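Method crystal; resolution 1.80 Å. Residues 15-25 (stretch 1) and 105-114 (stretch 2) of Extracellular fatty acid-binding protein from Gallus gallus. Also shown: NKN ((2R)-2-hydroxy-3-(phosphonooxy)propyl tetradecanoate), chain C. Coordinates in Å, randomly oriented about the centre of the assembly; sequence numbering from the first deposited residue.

Stretch 1, residues 15-25: VALASNTDFFL
Stretch 2, residues 105-114: GRTLHMMRLY

Residues 15-18 run antiparallel to the strand of stretch 2 (159° between N-to-C directions, axes 4.6 Å apart at closest), and the two whole stretches bury 541 Å² between them. The register pairs Ala-16 with Leu-113, Leu-17 with Arg-112 and Ala-18 with Met-111, at CA-CA distances of 5.1, 4.5 and 4.9 Å. Stretch 2 is extended over most of its length and runs on through Tyr-114, whereas stretch 1 is strand through residues 15-18 and is helical from Asp-22.

Val-15 departs from regular strand geometry (phi/psi -115/-10), yet its N donates to Leu-113 O at 2.8 Å in a nearly linear bond. Its side chain (chi1 m) brings CG2 to 3.7 Å from CD2 of Leu-113, which adopts the t,p rotamer. Ala-16 returns to an extended conformation (-159/157); its O accepts from Leu-113 N at 2.9 Å and also receives a CA-H...O contact from Arg-112 CA at 3.4 Å. Its CB lies 4.1 Å from Leu-113 CB, on the same sheet face as Ala-18 and Met-111. Ala-16 N is buried without a partner.

Leu-17 (-140/151; m,t) occupies a non-hydrogen-bonded position, where its CA approaches Met-111 O at 3.2 Å. On the other sheet face, which it shares with Arg-112, its CD2 packs 3.6 Å from Arg-112 CG and 4.1 Å from Met-110 SD. Arg-112 CG (m,t,t, chi4 86°) thus lies against the CD2 methyl of Leu-17, while NH1 donates to phosphate oxygen OAB of NKN at 2.9 Å. Two residues on, Tyr-114 (chi1 m) points away from stretch 1; its OH donates a very short 2.4 Å bond to NKN OAD, and NKN CAI lies over one ring face.

Ala-18 (-140/133) and Met-111 bond reciprocally: Ala-18 N donates to Met-111 O at 2.8 Å, and Ala-18 O accepts from Met-111 N at 2.9 Å. The small side chain leaves its CB 4.0 Å from Met-111 CB.

Beyond this pair, Ser-19 (chi1 t) places CB 3.9 Å from Met-110 CE, and its OG accepts a weak 3.3 Å bond from Thr-21 N. Asn-20 (-121/17) carries the chain round to Thr-21 (-74/148; chi1 p), whose OG1 caps the helix by accepting from Phe-24 N at 2.7 Å. The first helical turn is secured by Leu-25 N donating to Thr-21 O at 2.8 Å. Thr-21 CG2 meets Leu-108 CD2 at 4.1 Å and Arg-106 NH2 at 4.0 Å, the latter reached by an extended t,t,t arginine. Finally, Phe-24 (chi1 t, chi2 -99°) sets CD2 3.9 Å from CE of Met-110 (t,t,m), an apolar contact linking helix to strand.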

# COMPACT_ATOMS: atom_id res chain seq x y z
N VAL A 15 0.60 -5.47 3.68
CA VAL A 15 0.57 -6.38 4.83
C VAL A 15 0.78 -5.63 6.14
O VAL A 15 0.56 -6.19 7.21
CB VAL A 15 1.61 -7.54 4.68
CG1 VAL A 15 1.37 -8.30 3.39
CG2 VAL A 15 3.07 -7.01 4.77
N ALA A 16 1.15 -4.35 6.07
CA ALA A 16 1.23 -3.53 7.28
C ALA A 16 1.14 -2.06 6.90
O ALA A 16 1.42 -1.69 5.78
CB ALA A 16 2.52 -3.80 8.05
N LEU A 17 0.74 -1.28 7.88
CA LEU A 17 0.44 0.13 7.78
C LEU A 17 0.96 0.82 9.01
O LEU A 17 1.03 0.23 10.09
CB LEU A 17 -1.07 0.37 7.74
CG LEU A 17 -1.85 -0.38 6.65
CD1 LEU A 17 -3.36 -0.11 6.88
CD2 LEU A 17 -1.41 0.05 5.27
N ALA A 18 1.32 2.08 8.85
CA ALA A 18 1.65 2.91 9.99
C ALA A 18 1.07 4.31 9.80
O ALA A 18 1.26 4.93 8.75
CB ALA A 18 3.17 2.96 10.21
N SER A 19 0.42 4.82 10.84
CA SER A 19 -0.18 6.17 10.80
C SER A 19 -0.56 6.61 12.20
O SER A 19 -0.67 5.78 13.10
CB SER A 19 -1.43 6.17 9.91
OG SER A 19 -2.28 7.30 10.14
N ASN A 20 -0.81 7.91 12.38
CA ASN A 20 -1.15 8.45 13.69
C ASN A 20 -2.52 9.15 13.77
O ASN A 20 -2.80 9.87 14.72
CB ASN A 20 -0.04 9.41 14.19
CG ASN A 20 0.11 10.66 13.33
OD1 ASN A 20 -0.43 10.76 12.23
ND2 ASN A 20 0.86 11.63 13.85
N THR A 21 -3.41 8.91 12.81
CA THR A 21 -4.75 9.48 12.88
C THR A 21 -5.58 8.75 13.94
O THR A 21 -5.36 7.56 14.20
CB THR A 21 -5.49 9.44 11.53
OG1 THR A 21 -5.94 8.11 11.25
CG2 THR A 21 -4.59 9.95 10.39
N ASP A 22 -6.49 9.47 14.59
CA ASP A 22 -7.48 8.83 15.46
C ASP A 22 -8.31 7.85 14.63
O ASP A 22 -8.71 6.79 15.13
CB ASP A 22 -8.39 9.86 16.12
N PHE A 23 -8.56 8.19 13.37
CA PHE A 23 -9.40 7.36 12.50
C PHE A 23 -8.75 6.01 12.28
O PHE A 23 -9.40 4.96 12.38
CB PHE A 23 -9.66 8.06 11.17
N PHE A 24 -7.46 6.05 11.95
CA PHE A 24 -6.64 4.83 11.83
C PHE A 24 -6.51 4.13 13.18
O PHE A 24 -6.71 2.92 13.28
CB PHE A 24 -5.25 5.20 11.30
CG PHE A 24 -4.30 4.04 11.23
CD1 PHE A 24 -3.36 3.82 12.23
CD2 PHE A 24 -4.34 3.17 10.16
CE1 PHE A 24 -2.47 2.75 12.13
CE2 PHE A 24 -3.43 2.14 10.04
CZ PHE A 24 -2.50 1.92 11.03
N LEU A 25 -6.22 4.91 14.22
CA LEU A 25 -6.04 4.37 15.56
C LEU A 25 -7.28 3.63 16.05
O LEU A 25 -7.16 2.63 16.76
CB LEU A 25 -5.70 5.50 16.56
N GLY A 105 -7.96 20.34 2.14
CA GLY A 105 -7.01 21.14 2.92
C GLY A 105 -6.07 20.35 3.81
O GLY A 105 -5.03 20.86 4.22
N ARG A 106 -6.40 19.09 4.09
CA ARG A 106 -5.69 18.33 5.11
C ARG A 106 -4.65 17.37 4.51
O ARG A 106 -4.99 16.55 3.66
CB ARG A 106 -6.69 17.55 5.99
CG ARG A 106 -6.06 16.89 7.21
CD ARG A 106 -7.11 16.18 8.07
NE ARG A 106 -6.52 15.25 9.03
CZ ARG A 106 -7.19 14.27 9.63
NH1 ARG A 106 -8.48 14.07 9.39
NH2 ARG A 106 -6.55 13.47 10.49
N THR A 107 -3.40 17.51 4.93
CA THR A 107 -2.35 16.54 4.57
C THR A 107 -2.35 15.30 5.48
O THR A 107 -2.11 15.42 6.69
CB THR A 107 -0.95 17.17 4.66
OG1 THR A 107 -0.88 18.34 3.85
CG2 THR A 107 0.11 16.17 4.19
N LEU A 108 -2.59 14.13 4.90
CA LEU A 108 -2.55 12.85 5.59
C LEU A 108 -1.31 12.05 5.17
O LEU A 108 -0.89 12.13 4.03
CB LEU A 108 -3.81 12.04 5.27
CG LEU A 108 -5.17 12.62 5.69
CD1 LEU A 108 -6.30 12.01 4.86
CD2 LEU A 108 -5.43 12.38 7.17
N HIS A 109 -0.70 11.31 6.09
CA HIS A 109 0.45 10.50 5.79
C HIS A 109 0.17 9.08 6.24
O HIS A 109 -0.55 8.86 7.22
CB HIS A 109 1.74 11.00 6.47
CG HIS A 109 2.08 12.44 6.18
ND1 HIS A 109 2.71 12.84 5.02
CD2 HIS A 109 1.95 13.56 6.94
CE1 HIS A 109 2.92 14.14 5.06
NE2 HIS A 109 2.48 14.60 6.22
N MET A 110 0.71 8.13 5.49
CA MET A 110 0.68 6.73 5.91
C MET A 110 1.87 6.01 5.32
O MET A 110 2.29 6.28 4.21
CB MET A 110 -0.61 6.05 5.47
CG MET A 110 -0.78 4.65 6.06
SD MET A 110 -2.40 3.99 5.71
CE MET A 110 -3.45 5.01 6.78
N MET A 111 2.44 5.09 6.09
CA MET A 111 3.41 4.17 5.59
C MET A 111 2.74 2.86 5.31
O MET A 111 1.92 2.40 6.13
CB MET A 111 4.51 3.98 6.61
CG MET A 111 5.36 5.18 6.76
SD MET A 111 6.78 4.90 7.84
CE MET A 111 7.61 3.47 7.13
N ARG A 112 3.14 2.23 4.22
CA ARG A 112 2.63 0.91 3.87
C ARG A 112 3.77 -0.10 3.55
O ARG A 112 4.79 0.24 3.01
CB ARG A 112 1.69 1.01 2.67
CG ARG A 112 0.54 1.94 2.84
CD ARG A 112 -0.38 1.89 1.63
NE ARG A 112 -1.66 2.49 1.96
CZ ARG A 112 -1.92 3.79 1.88
NH1 ARG A 112 -1.02 4.63 1.41
NH2 ARG A 112 -3.10 4.24 2.28
N LEU A 113 3.60 -1.36 3.94
CA LEU A 113 4.54 -2.41 3.55
C LEU A 113 3.87 -3.31 2.52
O LEU A 113 2.88 -3.99 2.83
CB LEU A 113 4.96 -3.24 4.78
CG LEU A 113 5.85 -4.45 4.58
CD1 LEU A 113 7.20 -4.08 3.88
CD2 LEU A 113 6.07 -5.13 5.96
N TYR A 114 4.41 -3.31 1.32
CA TYR A 114 4.07 -4.25 0.27
C TYR A 114 4.90 -5.54 0.42
O TYR A 114 6.11 -5.48 0.64
CB TYR A 114 4.33 -3.62 -1.11
CG TYR A 114 3.24 -2.68 -1.57
CD1 TYR A 114 2.46 -2.99 -2.69
CD2 TYR A 114 3.01 -1.48 -0.94
CE1 TYR A 114 1.45 -2.15 -3.12
CE2 TYR A 114 1.96 -0.62 -1.37
CZ TYR A 114 1.20 -0.98 -2.46
OH TYR A 114 0.17 -0.20 -2.90
OAA NKN C . -0.65 4.35 -2.79
OAB NKN C . 0.70 3.95 -0.88
PAC NKN C . 0.22 3.31 -2.15
OAD NKN C . -0.40 1.94 -2.01
OAE NKN C . 5.51 -1.91 -4.81
OAF NKN C . 1.50 3.10 -3.09
CAG NKN C . 1.53 2.46 -4.37
CAH NKN C . 2.97 2.16 -4.79
CAI NKN C . 3.27 0.73 -5.26
OAJ NKN C . 4.51 0.24 -4.70
CAK NKN C . 5.40 -0.77 -5.27
CAL NKN C . 6.30 -0.39 -6.42
CAM NKN C . 7.75 -0.58 -5.99
CAN NKN C . 8.73 0.10 -6.95
CAO NKN C . 8.01 0.95 -8.00
OAY NKN C . 3.25 3.04 -5.89